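Local structure of putative uncharacterized protein (Mycobacterium avium, 2Z6V) at residues Asp31-Leu36 against Arg75-Ala80; Tyr124-Asp129 against Asp345-Ile350; Ala258-Phe263 against Arg323-Asp328. The protein is a sulfotransferase, STF9, that probably transfers a sulfuryl group from a nucleotide donor to an acceptor not yet identified. All blocks are in the same frame, centred on the assembly; numbering follows the deposited sequence.

Contact 1 of 3, residues Asp31-Leu36 against Arg75-Ala80; sequences DDVFKL and RVLDDA
In Val33 chi1 is 172°. This sets CG1 opposite the backbone N and gives the two methyl groups different partners on the facing helix. Leu77 has chi1 -72°. With chi2 at 169° its CD1 takes the extended position, and it is the other methyl, CD2, that meets Val33. Val33 CG2 lies 4.3 Å from Leu77 CD2. Val33 CG1 lies against the backbone of the next turn, 4.4 Å from Ala80 C. The CB of Ala80 also points at the other helix. The backbones come nearest between Val33 CA and Leu77 CA, 7.5 Å apart. No hydrogen bond crosses the contact. It is a small apolar one of 106 Å², and all three touching residues are buried. Leu55 of helix 50-64 touches both Val33 and Ala80, and Ile27 also touches Val33. Polar ties lie around this apolar patch: Asp31 pairs with Arg52, and Asp78 with Arg40. The Asp78-Arg40 salt bridge joins the same two helices. The contact thus packs helix 30-41 on helix 70-96, in the helical N-terminal part that precedes strand 109-113 of the alpha/beta sulfotransferase fold.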
loop_
_atom_site.group_PDB
_atom_site.type_symbol
_atom_site.label_atom_id
_atom_site.label_comp_id
_atom_site.label_asym_id
_atom_site.label_seq_id
_atom_site.Cartn_x
_atom_site.Cartn_y
_atom_site.Cartn_z
ATOM N N ASP A 31 15.515 9.315 -17.399
ATOM C CA ASP A 31 15.198 9.119 -18.811
ATOM C C ASP A 31 15.750 7.796 -19.339
ATOM O O ASP A 31 15.177 7.205 -20.255
ATOM C CB ASP A 31 15.727 10.287 -19.648
ATOM C CG ASP A 31 14.961 11.583 -19.403
ATOM O OD1 ASP A 31 13.710 11.577 -19.501
ATOM O OD2 ASP A 31 15.613 12.610 -19.120
ATOM N N ASP A 32 16.862 7.335 -18.766
ATOM C CA ASP A 32 17.453 6.066 -19.181
ATOM C C ASP A 32 16.518 4.950 -18.751
ATOM O O ASP A 32 16.301 3.984 -19.485
ATOM C CB ASP A 32 18.822 5.851 -18.530
ATOM C CG ASP A 32 19.878 6.820 -19.040
ATOM O OD1 ASP A 32 19.942 7.054 -20.271
ATOM O OD2 ASP A 32 20.652 7.334 -18.203
ATOM N N VAL A 33 15.974 5.089 -17.546
ATOM C CA VAL A 33 15.037 4.118 -17.006
ATOM C C VAL A 33 13.829 4.097 -17.944
ATOM O O VAL A 33 13.298 3.038 -18.280
ATOM C CB VAL A 33 14.590 4.524 -15.580
ATOM C CG1 VAL A 33 13.465 3.622 -15.090
ATOM C CG2 VAL A 33 15.769 4.442 -14.634
ATOM N N PHE A 34 13.412 5.280 -18.380
ATOM C CA PHE A 34 12.282 5.380 -19.279
ATOM C C PHE A 34 12.561 4.621 -20.570
ATOM O O PHE A 34 11.710 3.861 -21.041
ATOM C CB PHE A 34 11.975 6.839 -19.608
ATOM C CG PHE A 34 10.770 7.016 -20.486
ATOM C CD1 PHE A 34 9.521 7.251 -19.935
ATOM C CD2 PHE A 34 10.882 6.930 -21.871
ATOM C CE1 PHE A 34 8.392 7.398 -20.753
ATOM C CE2 PHE A 34 9.763 7.074 -22.699
ATOM C CZ PHE A 34 8.517 7.308 -22.140
ATOM N N LYS A 35 13.747 4.822 -21.145
ATOM C CA LYS A 35 14.097 4.146 -22.396
ATOM C C LYS A 35 14.010 2.633 -22.270
ATOM O O LYS A 35 13.497 1.956 -23.161
ATOM C CB LYS A 35 15.506 4.532 -22.853
ATOM C CG LYS A 35 15.660 5.984 -23.253
ATOM C CD LYS A 35 17.029 6.222 -23.869
ATOM C CE LYS A 35 17.327 7.710 -24.041
ATOM N NZ LYS A 35 17.438 8.407 -22.722
ATOM N N LEU A 36 14.514 2.109 -21.157
ATOM C CA LEU A 36 14.502 0.677 -20.914
ATOM C C LEU A 36 13.061 0.170 -20.822
ATOM O O LEU A 36 12.716 -0.859 -21.414
ATOM C CB LEU A 36 15.273 0.364 -19.628
ATOM C CG LEU A 36 15.470 -1.109 -19.255
ATOM C CD1 LEU A 36 16.109 -1.863 -20.417
ATOM C CD2 LEU A 36 16.328 -1.203 -17.990
ATOM N N ARG A 75 18.511 -4.131 -8.360
ATOM C CA ARG A 75 17.184 -4.512 -7.909
ATOM C C ARG A 75 16.216 -3.311 -7.884
ATOM O O ARG A 75 15.120 -3.370 -8.451
ATOM C CB ARG A 75 17.304 -5.141 -6.526
ATOM C CG ARG A 75 16.037 -5.168 -5.716
ATOM C CD ARG A 75 15.043 -6.206 -6.172
ATOM N NE ARG A 75 14.297 -6.650 -4.998
ATOM C CZ ARG A 75 13.039 -7.076 -5.004
ATOM N NH1 ARG A 75 12.348 -7.125 -6.139
ATOM N NH2 ARG A 75 12.468 -7.443 -3.862
ATOM N N VAL A 76 16.624 -2.220 -7.242
ATOM C CA VAL A 76 15.784 -1.035 -7.174
ATOM C C VAL A 76 15.500 -0.468 -8.559
ATOM O O VAL A 76 14.370 -0.077 -8.856
ATOM C CB VAL A 76 16.426 0.075 -6.326
ATOM C CG1 VAL A 76 15.514 1.289 -6.294
ATOM C CG2 VAL A 76 16.679 -0.428 -4.924
ATOM N N LEU A 77 16.522 -0.413 -9.404
ATOM C CA LEU A 77 16.349 0.108 -10.753
ATOM C C LEU A 77 15.473 -0.825 -11.587
ATOM O O LEU A 77 14.698 -0.376 -12.437
ATOM C CB LEU A 77 17.711 0.302 -11.427
ATOM C CG LEU A 77 18.545 1.470 -10.892
ATOM C CD1 LEU A 77 19.964 1.392 -11.447
ATOM C CD2 LEU A 77 17.877 2.787 -11.281
ATOM N N ASP A 78 15.589 -2.126 -11.345
ATOM C CA ASP A 78 14.782 -3.092 -12.076
ATOM C C ASP A 78 13.309 -2.928 -11.692
ATOM O O ASP A 78 12.419 -2.999 -12.547
ATOM C CB ASP A 78 15.237 -4.523 -11.776
ATOM C CG ASP A 78 14.564 -5.542 -12.680
ATOM O OD1 ASP A 78 14.671 -5.393 -13.919
ATOM O OD2 ASP A 78 13.925 -6.484 -12.155
ATOM N N ASP A 79 13.057 -2.705 -10.407
ATOM C CA ASP A 79 11.692 -2.517 -9.939
ATOM C C ASP A 79 11.104 -1.207 -10.482
ATOM O O ASP A 79 9.933 -1.151 -10.863
ATOM C CB ASP A 79 11.645 -2.522 -8.404
ATOM C CG ASP A 79 11.837 -3.915 -7.815
ATOM O OD1 ASP A 79 11.297 -4.885 -8.388
ATOM O OD2 ASP A 79 12.513 -4.045 -6.772
ATOM N N ALA A 80 11.928 -0.162 -10.524
ATOM C CA ALA A 80 11.485 1.137 -11.018
ATOM C C ALA A 80 11.109 1.023 -12.486
ATOM O O ALA A 80 10.104 1.587 -12.925
ATOM C CB ALA A 80 12.583 2.168 -10.840
#

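Contact 2 of 3, residues Tyr124-Asp129 against Asp345-Ile350; sequences YLLDQD and DVMRRI
Tyr124 O, one residue ahead of the two leucines that meet Met347, receives two weak hydrogen bonds. Asp127 N is 3.2 Å from Tyr124 O. The Gln128 side chain folds back to the same carbonyl, and Gln128 NE2 is 3.4 Å from Tyr124 O, with an N-H...O angle of 151°. These bonds lie where the chain comes out of the helix that starts at residue 120, and a type I turn runs from Leu126 to Asp129. The helix follows strand 109-113, the middle strand of the parallel sheet. In sulfotransferases the loop between such a strand and helix is the P-loop-like element that binds the phosphosulfate donor, so this loop probably has the same role here.

The contact itself is apolar and buried. Met347, on helix 343-353, is the one residue of its segment that closely touches the other. Its CB points at the leucines. Its chain then folds over, with chi2 -51° and chi3 -64°, and this bend brings the thioether across Leu125 instead of sending it straight out. Met347 CG and SD both sit 3.8 Å from Leu125 CD1. Met366 of helix 360-371 touches both Leu125 and Met347 and adds a third helix to the packing. A polar link joins the same parts of the chain, since Asp129 OD2 is hydrogen-bonded to Tyr351 OH. Ile350 also points its CB toward the leucines, but approaches less closely. The terminal methyl of Met347 touches both leucines: Met347 CE is 3.7 Å from Leu125 CB and 3.5 Å from Leu126 CD2.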
loop_
_atom_site.group_PDB
_atom_site.type_symbol
_atom_site.label_atom_id
_atom_site.label_comp_id
_atom_site.label_asym_id
_atom_site.label_seq_id
_atom_site.Cartn_x
_atom_site.Cartn_y
_atom_site.Cartn_z
ATOM N N TYR A 124 -9.717 -8.820 3.244
ATOM C CA TYR A 124 -10.183 -10.101 2.710
ATOM C C TYR A 124 -11.674 -10.316 2.888
ATOM O O TYR A 124 -12.316 -10.917 2.027
ATOM C CB TYR A 124 -9.428 -11.283 3.342
ATOM C CG TYR A 124 -8.014 -11.442 2.828
ATOM C CD1 TYR A 124 -6.975 -10.666 3.341
ATOM C CD2 TYR A 124 -7.727 -12.320 1.778
ATOM C CE1 TYR A 124 -5.689 -10.750 2.820
ATOM C CE2 TYR A 124 -6.443 -12.415 1.247
ATOM C CZ TYR A 124 -5.431 -11.623 1.770
ATOM O OH TYR A 124 -4.169 -11.658 1.219
ATOM N N LEU A 125 -12.231 -9.843 3.996
ATOM C CA LEU A 125 -13.664 -10.016 4.214
ATOM C C LEU A 125 -14.500 -9.205 3.216
ATOM O O LEU A 125 -15.524 -9.680 2.722
ATOM C CB LEU A 125 -14.035 -9.641 5.651
ATOM C CG LEU A 125 -13.508 -10.636 6.688
ATOM C CD1 LEU A 125 -13.983 -10.243 8.078
ATOM C CD2 LEU A 125 -13.992 -12.039 6.326
ATOM N N LEU A 126 -14.055 -7.989 2.916
ATOM C CA LEU A 126 -14.768 -7.139 1.972
ATOM C C LEU A 126 -14.666 -7.746 0.585
ATOM O O LEU A 126 -15.535 -7.537 -0.259
ATOM C CB LEU A 126 -14.169 -5.728 1.946
ATOM C CG LEU A 126 -14.307 -4.863 3.202
ATOM C CD1 LEU A 126 -13.476 -3.597 3.055
ATOM C CD2 LEU A 126 -15.772 -4.533 3.431
ATOM N N ASP A 127 -13.598 -8.504 0.359
ATOM C CA ASP A 127 -13.371 -9.131 -0.933
ATOM C C ASP A 127 -14.293 -10.327 -1.136
ATOM O O ASP A 127 -14.393 -10.858 -2.243
ATOM C CB ASP A 127 -11.904 -9.555 -1.054
ATOM C CG ASP A 127 -11.545 -10.038 -2.451
ATOM O OD1 ASP A 127 -11.953 -9.389 -3.439
ATOM O OD2 ASP A 127 -10.839 -11.062 -2.562
ATOM N N GLN A 128 -14.969 -10.738 -0.062
ATOM C CA GLN A 128 -15.903 -11.862 -0.106
ATOM C C GLN A 128 -17.265 -11.467 -0.674
ATOM O O GLN A 128 -18.081 -12.326 -0.988
ATOM C CB GLN A 128 -16.099 -12.440 1.290
ATOM C CG GLN A 128 -14.871 -13.098 1.854
ATOM C CD GLN A 128 -14.285 -14.096 0.889
ATOM O OE1 GLN A 128 -14.987 -14.986 0.397
ATOM N NE2 GLN A 128 -12.989 -13.954 0.599
ATOM N N ASP A 129 -17.510 -10.167 -0.789
ATOM C CA ASP A 129 -18.770 -9.650 -1.323
ATOM C C ASP A 129 -18.626 -9.604 -2.847
ATOM O O ASP A 129 -17.835 -8.822 -3.377
ATOM C CB ASP A 129 -19.012 -8.241 -0.775
ATOM C CG ASP A 129 -20.408 -7.732 -1.057
ATOM O OD1 ASP A 129 -20.924 -7.986 -2.169
ATOM O OD2 ASP A 129 -20.979 -7.064 -0.167
ATOM N N ASP A 345 -18.772 -8.710 13.731
ATOM C CA ASP A 345 -19.539 -7.611 14.297
ATOM C C ASP A 345 -19.143 -6.316 13.598
ATOM O O ASP A 345 -20.003 -5.507 13.238
ATOM C CB ASP A 345 -19.285 -7.464 15.794
ATOM C CG ASP A 345 -20.028 -6.277 16.387
ATOM O OD1 ASP A 345 -21.264 -6.204 16.217
ATOM O OD2 ASP A 345 -19.379 -5.415 17.016
ATOM N N VAL A 346 -17.840 -6.123 13.414
ATOM C CA VAL A 346 -17.343 -4.931 12.741
ATOM C C VAL A 346 -17.910 -4.827 11.325
ATOM O O VAL A 346 -18.312 -3.750 10.896
ATOM C CB VAL A 346 -15.804 -4.927 12.646
ATOM C CG1 VAL A 346 -15.344 -3.714 11.858
ATOM C CG2 VAL A 346 -15.189 -4.904 14.042
ATOM N N MET A 347 -17.958 -5.948 10.610
ATOM C CA MET A 347 -18.462 -5.951 9.245
ATOM C C MET A 347 -19.905 -5.468 9.149
ATOM O O MET A 347 -20.225 -4.609 8.323
ATOM C CB MET A 347 -18.336 -7.351 8.635
ATOM C CG MET A 347 -16.904 -7.910 8.613
ATOM S SD MET A 347 -15.648 -6.787 7.893
ATOM C CE MET A 347 -16.204 -6.671 6.191
ATOM N N ARG A 348 -20.776 -6.008 9.993
ATOM C CA ARG A 348 -22.175 -5.610 9.976
ATOM C C ARG A 348 -22.301 -4.115 10.212
ATOM O O ARG A 348 -23.100 -3.442 9.560
ATOM C CB ARG A 348 -22.968 -6.371 11.042
ATOM C CG ARG A 348 -22.889 -7.870 10.876
ATOM C CD ARG A 348 -23.962 -8.627 11.647
ATOM N NE ARG A 348 -23.622 -10.044 11.664
ATOM C CZ ARG A 348 -22.806 -10.596 12.555
ATOM N NH1 ARG A 348 -22.268 -9.846 13.514
ATOM N NH2 ARG A 348 -22.485 -11.882 12.460
ATOM N N ARG A 349 -21.506 -3.598 11.143
ATOM C CA ARG A 349 -21.537 -2.178 11.452
ATOM C C ARG A 349 -20.969 -1.347 10.312
ATOM O O ARG A 349 -21.396 -0.212 10.095
ATOM C CB ARG A 349 -20.779 -1.905 12.748
ATOM C CG ARG A 349 -21.560 -2.319 13.983
ATOM C CD ARG A 349 -20.631 -2.676 15.119
ATOM N NE ARG A 349 -19.782 -1.551 15.469
ATOM C CZ ARG A 349 -18.526 -1.670 15.871
ATOM N NH1 ARG A 349 -17.981 -2.873 15.969
ATOM N NH2 ARG A 349 -17.824 -0.587 16.173
ATOM N N ILE A 350 -20.003 -1.904 9.591
ATOM C CA ILE A 350 -19.422 -1.199 8.457
ATOM C C ILE A 350 -20.507 -1.109 7.399
ATOM O O ILE A 350 -20.732 -0.047 6.822
ATOM C CB ILE A 350 -18.211 -1.952 7.865
ATOM C CG1 ILE A 350 -16.963 -1.654 8.699
ATOM C CG2 ILE A 350 -17.998 -1.556 6.397
ATOM C CD1 ILE A 350 -15.756 -2.486 8.311
#

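Contact 3 of 3, residues Ala258-Phe263 against Arg323-Asp328; sequences ALLKVF and RERIGD
Leu260 meets Ile326 and Arg325 through a single methyl group, CD1. It has the largest share of the buried surface, 48 Å² of 90 Å². Its CB points at the other helix, and chi2 of 173° extends the branch toward it. Leu260 CD1 and Ile326 CD1 reach toward each other tip to tip, 4.1 Å apart. Ile326 has an uncommon first torsion for a helical residue. Its CG1 stands between the backbone N and the carbonyl carbon (chi1 71°), and the extended chain beyond it carries CD1 to the leucine. Phe331, at the start of strand 331-335, also touches Ile326.

The two helices belong to the alpha/beta part of the fold. Helix 256-262 lies on the crossover from strand 244-248 to strand 267-272. Helix 301-326 lies on the next crossover, from strand 267-272 to strand 331-335. These last two strands are parallel neighbours in the sheet, so the contact joins the C-terminal ends of helices that lead into adjacent strands.

Arg325 is exposed, and its side chain and that of Leu260 approach each other from opposite directions. Its chain bends at chi3, and Arg325 NH2 ends 4.1 Å from Leu260 CD1, with the methyl oblique to the guanidinium. The same NH2 forms a salt bridge with Glu257, three residues before Leu260 on helix 256-262. This charge pair links the two helices on the exposed side of the aliphatic contact. Directly after Ile326, Gly327 takes a positive phi of 102° and the chain leaves the helix.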
loop_
_atom_site.group_PDB
_atom_site.type_symbol
_atom_site.label_atom_id
_atom_site.label_comp_id
_atom_site.label_asym_id
_atom_site.label_seq_id
_atom_site.Cartn_x
_atom_site.Cartn_y
_atom_site.Cartn_z
ATOM N N ALA A 258 -5.260 15.038 -1.049
ATOM C CA ALA A 258 -5.284 14.797 -2.489
ATOM C C ALA A 258 -6.320 13.721 -2.821
ATOM O O ALA A 258 -6.983 13.777 -3.863
ATOM C CB ALA A 258 -3.903 14.373 -2.979
ATOM N N LEU A 259 -6.447 12.739 -1.929
ATOM C CA LEU A 259 -7.415 11.663 -2.100
ATOM C C LEU A 259 -8.818 12.283 -2.218
ATOM O O LEU A 259 -9.531 12.047 -3.196
ATOM C CB LEU A 259 -7.335 10.713 -0.895
ATOM C CG LEU A 259 -8.214 9.457 -0.827
ATOM C CD1 LEU A 259 -7.744 8.580 0.317
ATOM C CD2 LEU A 259 -9.666 9.823 -0.627
ATOM N N LEU A 260 -9.198 13.091 -1.228
ATOM C CA LEU A 260 -10.510 13.734 -1.215
ATOM C C LEU A 260 -10.781 14.537 -2.474
ATOM O O LEU A 260 -11.916 14.595 -2.967
ATOM C CB LEU A 260 -10.644 14.629 0.012
ATOM C CG LEU A 260 -10.858 13.802 1.279
ATOM C CD1 LEU A 260 -10.824 14.699 2.508
ATOM C CD2 LEU A 260 -12.182 13.059 1.172
ATOM N N LYS A 261 -9.730 15.155 -2.994
ATOM C CA LYS A 261 -9.828 15.944 -4.210
ATOM C C LYS A 261 -10.308 15.060 -5.373
ATOM O O LYS A 261 -11.213 15.438 -6.104
ATOM C CB LYS A 261 -8.458 16.529 -4.547
ATOM C CG LYS A 261 -8.497 17.845 -5.280
ATOM C CD LYS A 261 -8.629 18.993 -4.298
ATOM C CE LYS A 261 -7.386 19.110 -3.431
ATOM N NZ LYS A 261 -7.465 20.284 -2.515
ATOM N N VAL A 262 -9.704 13.881 -5.522
ATOM C CA VAL A 262 -10.033 12.934 -6.596
ATOM C C VAL A 262 -11.235 12.024 -6.309
ATOM O O VAL A 262 -11.983 11.669 -7.225
ATOM C CB VAL A 262 -8.801 12.064 -6.935
ATOM C CG1 VAL A 262 -9.181 10.934 -7.887
ATOM C CG2 VAL A 262 -7.720 12.941 -7.546
ATOM N N PHE A 263 -11.412 11.636 -5.048
ATOM C CA PHE A 263 -12.543 10.790 -4.656
ATOM C C PHE A 263 -13.316 11.512 -3.548
ATOM O O PHE A 263 -13.387 11.039 -2.414
ATOM C CB PHE A 263 -12.057 9.445 -4.117
ATOM C CG PHE A 263 -11.177 8.687 -5.064
ATOM C CD1 PHE A 263 -11.725 7.977 -6.123
ATOM C CD2 PHE A 263 -9.794 8.679 -4.892
ATOM C CE1 PHE A 263 -10.916 7.269 -6.994
ATOM C CE2 PHE A 263 -8.972 7.970 -5.763
ATOM C CZ PHE A 263 -9.535 7.263 -6.816
ATOM N N ARG A 323 -10.302 15.338 9.492
ATOM C CA ARG A 323 -11.481 14.931 10.247
ATOM C C ARG A 323 -12.091 16.136 10.964
ATOM O O ARG A 323 -13.314 16.281 11.043
ATOM C CB ARG A 323 -11.089 13.850 11.263
ATOM C CG ARG A 323 -12.150 13.521 12.301
ATOM C CD ARG A 323 -11.702 12.362 13.172
ATOM N NE ARG A 323 -12.680 12.037 14.207
ATOM C CZ ARG A 323 -12.890 12.777 15.288
ATOM N NH1 ARG A 323 -12.184 13.883 15.476
ATOM N NH2 ARG A 323 -13.810 12.417 16.176
ATOM N N GLU A 324 -11.231 17.000 11.485
ATOM C CA GLU A 324 -11.699 18.182 12.185
ATOM C C GLU A 324 -12.470 19.075 11.215
ATOM O O GLU A 324 -13.461 19.708 11.580
ATOM C CB GLU A 324 -10.511 18.948 12.782
ATOM C CG GLU A 324 -10.895 20.266 13.435
ATOM C CD GLU A 324 -9.756 20.905 14.208
ATOM O OE1 GLU A 324 -8.660 21.085 13.633
ATOM O OE2 GLU A 324 -9.961 21.239 15.395
ATOM N N ARG A 325 -12.025 19.087 9.965
ATOM C CA ARG A 325 -12.640 19.917 8.947
ATOM C C ARG A 325 -13.915 19.366 8.330
ATOM O O ARG A 325 -14.882 20.111 8.166
ATOM C CB ARG A 325 -11.622 20.215 7.841
ATOM C CG ARG A 325 -12.212 20.909 6.628
ATOM C CD ARG A 325 -11.116 21.392 5.699
ATOM N NE ARG A 325 -10.286 20.297 5.200
ATOM C CZ ARG A 325 -10.655 19.454 4.241
ATOM N NH1 ARG A 325 -11.848 19.580 3.666
ATOM N NH2 ARG A 325 -9.837 18.480 3.864
ATOM N N ILE A 326 -13.927 18.073 8.002
ATOM C CA ILE A 326 -15.093 17.466 7.359
ATOM C C ILE A 326 -16.053 16.687 8.266
ATOM O O ILE A 326 -17.153 16.324 7.836
ATOM C CB ILE A 326 -14.654 16.555 6.179
ATOM C CG1 ILE A 326 -13.975 15.284 6.709
ATOM C CG2 ILE A 326 -13.706 17.332 5.248
ATOM C CD1 ILE A 326 -13.460 14.374 5.625
ATOM N N GLY A 327 -15.646 16.430 9.509
ATOM C CA GLY A 327 -16.514 15.720 10.436
ATOM C C GLY A 327 -16.200 14.252 10.670
ATOM O O GLY A 327 -15.746 13.545 9.768
ATOM N N ASP A 328 -16.454 13.786 11.887
ATOM C CA ASP A 328 -16.200 12.397 12.236
ATOM C C ASP A 328 -17.079 11.427 11.453
ATOM O O ASP A 328 -16.690 10.280 11.222
ATOM C CB ASP A 328 -16.446 12.168 13.720
ATOM C CG ASP A 328 -16.056 10.769 14.160
ATOM O OD1 ASP A 328 -14.838 10.488 14.199
ATOM O OD2 ASP A 328 -16.961 9.953 14.463
#

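Overall arrangement
Along the chain contact 1 closes before the other two open. Contact 3 is nested inside the loop closed by contact 2. The centres of contacts 1 and 2 are about 39 Å apart, on opposite sides of the chain's centre. Between centres, contacts 1 and 3 are about 35 Å apart, and contacts 2 and 3 about 23 Å. None touches another. Contact 1 joins helices that precede the parallel sheet. Contacts 2 and 3 pack helices connected to that sheet, and strand 331-335 lies between segment 323-328 of contact 3 and segment 345-350 of contact 2. Both belong to the sulfotransferase part, whose loop after strand 109-113 probably binds the donor; contact 1 lies in a separate helical region.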